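Local structure of L-threonine dehydrogenase (Flavobacterium frigidimaris, 2YY7) at residues I119-P124 with S167-G172. The protein probably catalyses the NAD-dependent oxidation of L-threonine at its C3 hydroxyl, as an epimerase-like member of the short-chain dehydrogenase/reductase superfamily. Sequence-based numbering, arbitrary orientation.
Sequences IAVFGP and SIRYPG. With NAD (nicotinamide-adenine-dinucleotide), chain E.
Ile-119 meets the Tyr-170 to Gly-172 backbone where two adjacent parallel strands of the NAD-binding Rossmann fold, 112-118 and 164-174, reach the nicotinamide end of the cofactor. The chain leaves the first strand in a 3-10 turn, 119-121, and its opening N-H gives a weak hydrogen bond to Tyr-170 O (Ile-119 N to Tyr-170 O 3.3 Å, N-H...O 148°). Beside this bond the isoleucine side chain lies along the 170-172 backbone: CG2 rests 3.6 Å from Pro-171 CA, and CD1 extends to 4.0 Å from Gly-172 N. CG1 sits between the backbone N and the carbonyl carbon (chi1 50°), an arrangement that puts CG2 beside the backbone N and hence near Tyr-170 O. An alanine here would probably keep the N-H bond but open a gap over Pro-171 and Gly-172, leaving the backbone next to the nicotinamide less firmly backed.

A second patch is built on Arg-169, extended from CG to NE, which Val-121 crosses at about a right angle; Val-121 CG2 lies 3.9 Å from Arg-169 NE. The same methyl sits over the centre of the Phe-122 ring, while Phe-122 CZ approaches Arg-169 NH1 with ring and guanidinium planes 75° apart. The buried charge is met by a salt bridge from NH2 to Glu-151 and by NH1 bonds to Asn-241 OD1 and Gln-133 O, which would fix the guanidinium's rotation.

Pointing the other way, Tyr-170 is held through its hydroxyl by Thr-223 OG1 and lines the cofactor pocket. Its ring has the nicotinamide C6N at its edge, and its CB stands 3.4 Å from NAD C5N.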
loop_
_atom_site.group_PDB
_atom_site.type_symbol
_atom_site.label_atom_id
_atom_site.label_comp_id
_atom_site.label_asym_id
_atom_site.label_seq_id
_atom_site.Cartn_x
_atom_site.Cartn_y
_atom_site.Cartn_z
ATOM N N ILE A 119 -2.528 -12.796 -5.519
ATOM C CA ILE A 119 -2.177 -12.284 -6.837
ATOM C C ILE A 119 -2.959 -10.986 -7.041
ATOM O O ILE A 119 -2.739 -10.259 -8.008
ATOM C CB ILE A 119 -2.568 -13.271 -7.955
ATOM C CG1 ILE A 119 -4.031 -13.701 -7.780
ATOM C CG2 ILE A 119 -1.617 -14.465 -7.947
ATOM C CD1 ILE A 119 -4.594 -14.485 -8.959
ATOM N N ALA A 120 -3.881 -10.705 -6.119
ATOM C CA ALA A 120 -4.694 -9.495 -6.189
ATOM C C ALA A 120 -3.866 -8.237 -5.923
ATOM O O ALA A 120 -4.361 -7.121 -6.099
ATOM C CB ALA A 120 -5.847 -9.577 -5.191
ATOM N N VAL A 121 -2.616 -8.413 -5.491
ATOM C CA VAL A 121 -1.742 -7.269 -5.234
ATOM C C VAL A 121 -1.308 -6.614 -6.547
ATOM O O VAL A 121 -0.814 -5.483 -6.561
ATOM C CB VAL A 121 -0.474 -7.676 -4.433
ATOM C CG1 VAL A 121 -0.874 -8.223 -3.073
ATOM C CG2 VAL A 121 0.340 -8.708 -5.206
ATOM N N PHE A 122 -1.497 -7.326 -7.653
ATOM C CA PHE A 122 -1.130 -6.803 -8.962
ATOM C C PHE A 122 -2.282 -5.982 -9.541
ATOM O O PHE A 122 -3.426 -6.124 -9.114
ATOM C CB PHE A 122 -0.758 -7.958 -9.894
ATOM C CG PHE A 122 0.428 -8.752 -9.415
ATOM C CD1 PHE A 122 1.670 -8.139 -9.253
ATOM C CD2 PHE A 122 0.301 -10.102 -9.094
ATOM C CE1 PHE A 122 2.765 -8.856 -8.780
ATOM C CE2 PHE A 122 1.395 -10.830 -8.619
ATOM C CZ PHE A 122 2.627 -10.205 -8.462
ATOM N N GLY A 123 -1.973 -5.116 -10.502
ATOM C CA GLY A 123 -2.996 -4.277 -11.096
ATOM C C GLY A 123 -2.962 -4.233 -12.613
ATOM O O GLY A 123 -2.189 -4.967 -13.241
ATOM N N PRO A 124 -3.776 -3.356 -13.227
ATOM C CA PRO A 124 -3.910 -3.154 -14.676
ATOM C C PRO A 124 -2.598 -2.887 -15.408
ATOM O O PRO A 124 -2.451 -3.225 -16.583
ATOM C CB PRO A 124 -4.853 -1.951 -14.777
ATOM C CG PRO A 124 -5.639 -2.005 -13.503
ATOM C CD PRO A 124 -4.593 -2.372 -12.491
ATOM N N SER A 167 5.321 -15.093 3.916
ATOM C CA SER A 167 4.124 -14.944 3.099
ATOM C C SER A 167 4.266 -15.423 1.659
ATOM O O SER A 167 5.366 -15.483 1.110
ATOM C CB SER A 167 3.710 -13.469 3.080
ATOM O OG SER A 167 2.519 -13.276 2.329
ATOM N N ILE A 168 3.131 -15.773 1.064
ATOM C CA ILE A 168 3.080 -16.183 -0.328
ATOM C C ILE A 168 1.830 -15.583 -0.972
ATOM O O ILE A 168 0.781 -15.447 -0.333
ATOM C CB ILE A 168 3.074 -17.735 -0.504
ATOM C CG1 ILE A 168 1.958 -18.368 0.317
ATOM C CG2 ILE A 168 4.421 -18.316 -0.083
ATOM C CD1 ILE A 168 2.015 -19.892 0.311
ATOM N N ARG A 169 1.960 -15.197 -2.232
ATOM C CA ARG A 169 0.852 -14.618 -2.971
ATOM C C ARG A 169 0.091 -15.753 -3.660
ATOM O O ARG A 169 0.333 -16.051 -4.829
ATOM C CB ARG A 169 1.390 -13.612 -4.002
ATOM C CG ARG A 169 2.104 -12.398 -3.388
ATOM C CD ARG A 169 2.936 -11.644 -4.440
ATOM N NE ARG A 169 3.601 -10.459 -3.893
ATOM C CZ ARG A 169 4.699 -9.909 -4.410
ATOM N NH1 ARG A 169 5.266 -10.432 -5.493
ATOM N NH2 ARG A 169 5.246 -8.845 -3.836
ATOM N N TYR A 170 -0.820 -16.400 -2.930
ATOM C CA TYR A 170 -1.598 -17.505 -3.505
ATOM C C TYR A 170 -2.356 -17.100 -4.769
ATOM O O TYR A 170 -2.938 -16.016 -4.828
ATOM C CB TYR A 170 -2.700 -18.001 -2.562
ATOM C CG TYR A 170 -2.335 -18.611 -1.226
ATOM C CD1 TYR A 170 -1.454 -19.689 -1.123
ATOM C CD2 TYR A 170 -2.979 -18.178 -0.070
ATOM C CE1 TYR A 170 -1.233 -20.321 0.118
ATOM C CE2 TYR A 170 -2.769 -18.795 1.155
ATOM C CZ TYR A 170 -1.901 -19.860 1.247
ATOM O OH TYR A 170 -1.719 -20.447 2.482
ATOM N N PRO A 171 -2.347 -17.955 -5.802
ATOM C CA PRO A 171 -3.107 -17.586 -6.997
ATOM C C PRO A 171 -4.536 -18.055 -6.670
ATOM O O PRO A 171 -4.826 -18.344 -5.511
ATOM C CB PRO A 171 -2.442 -18.406 -8.107
ATOM C CG PRO A 171 -1.888 -19.582 -7.396
ATOM C CD PRO A 171 -1.353 -18.998 -6.111
ATOM N N GLY A 172 -5.430 -18.119 -7.651
ATOM C CA GLY A 172 -6.782 -18.583 -7.359
ATOM C C GLY A 172 -6.727 -20.031 -6.888
ATOM O O GLY A 172 -6.153 -20.874 -7.578
HETATM P PA NAD E . -12.459 -17.895 3.571
HETATM O O1A NAD E . -12.929 -19.181 2.983
HETATM O O2A NAD E . -13.336 -16.721 3.324
HETATM O O5B NAD E . -12.091 -18.074 5.100
HETATM C C5B NAD E . -11.980 -16.977 5.960
HETATM C C4B NAD E . -12.267 -17.422 7.373
HETATM O O4B NAD E . -11.963 -16.328 8.240
HETATM C C3B NAD E . -13.754 -17.804 7.570
HETATM O O3B NAD E . -13.891 -19.110 8.158
HETATM C C2B NAD E . -14.292 -16.660 8.438
HETATM O O2B NAD E . -15.335 -17.076 9.302
HETATM C C1B NAD E . -13.025 -16.220 9.186
HETATM N N9A NAD E . -13.140 -14.871 9.758
HETATM C C8A NAD E . -13.693 -13.753 9.133
HETATM N N7A NAD E . -13.631 -12.726 9.993
HETATM C C5A NAD E . -13.036 -13.174 11.120
HETATM C C6A NAD E . -12.760 -12.544 12.323
HETATM N N6A NAD E . -13.152 -11.306 12.535
HETATM N N1A NAD E . -12.167 -13.259 13.331
HETATM C C2A NAD E . -11.838 -14.595 13.162
HETATM N N3A NAD E . -12.131 -15.250 11.981
HETATM C C4A NAD E . -12.733 -14.523 10.985
HETATM O O3 NAD E . -11.053 -17.496 2.907
HETATM P PN NAD E . -9.854 -18.455 2.380
HETATM O O1N NAD E . -9.575 -19.588 3.323
HETATM O O2N NAD E . -10.108 -18.658 0.928
HETATM O O5D NAD E . -8.596 -17.432 2.465
HETATM C C5D NAD E . -7.756 -17.394 3.628
HETATM C C4D NAD E . -6.596 -16.394 3.367
HETATM O O4D NAD E . -5.943 -16.718 2.153
HETATM C C3D NAD E . -7.062 -14.946 3.190
HETATM O O3D NAD E . -6.059 -14.080 3.712
HETATM C C2D NAD E . -7.084 -14.762 1.691
HETATM O O2D NAD E . -7.020 -13.385 1.406
HETATM C C1D NAD E . -5.881 -15.594 1.247
HETATM N N1N NAD E . -6.022 -15.976 -0.177
HETATM C C2N NAD E . -6.992 -16.884 -0.552
HETATM C C3N NAD E . -7.117 -17.236 -1.892
HETATM C C7N NAD E . -8.083 -18.309 -2.315
HETATM O O7N NAD E . -8.172 -18.517 -3.681
HETATM N N7N NAD E . -8.844 -18.984 -1.436
HETATM C C4N NAD E . -6.278 -16.651 -2.859
HETATM C C5N NAD E . -5.284 -15.753 -2.461
HETATM C C6N NAD E . -5.172 -15.402 -1.129
#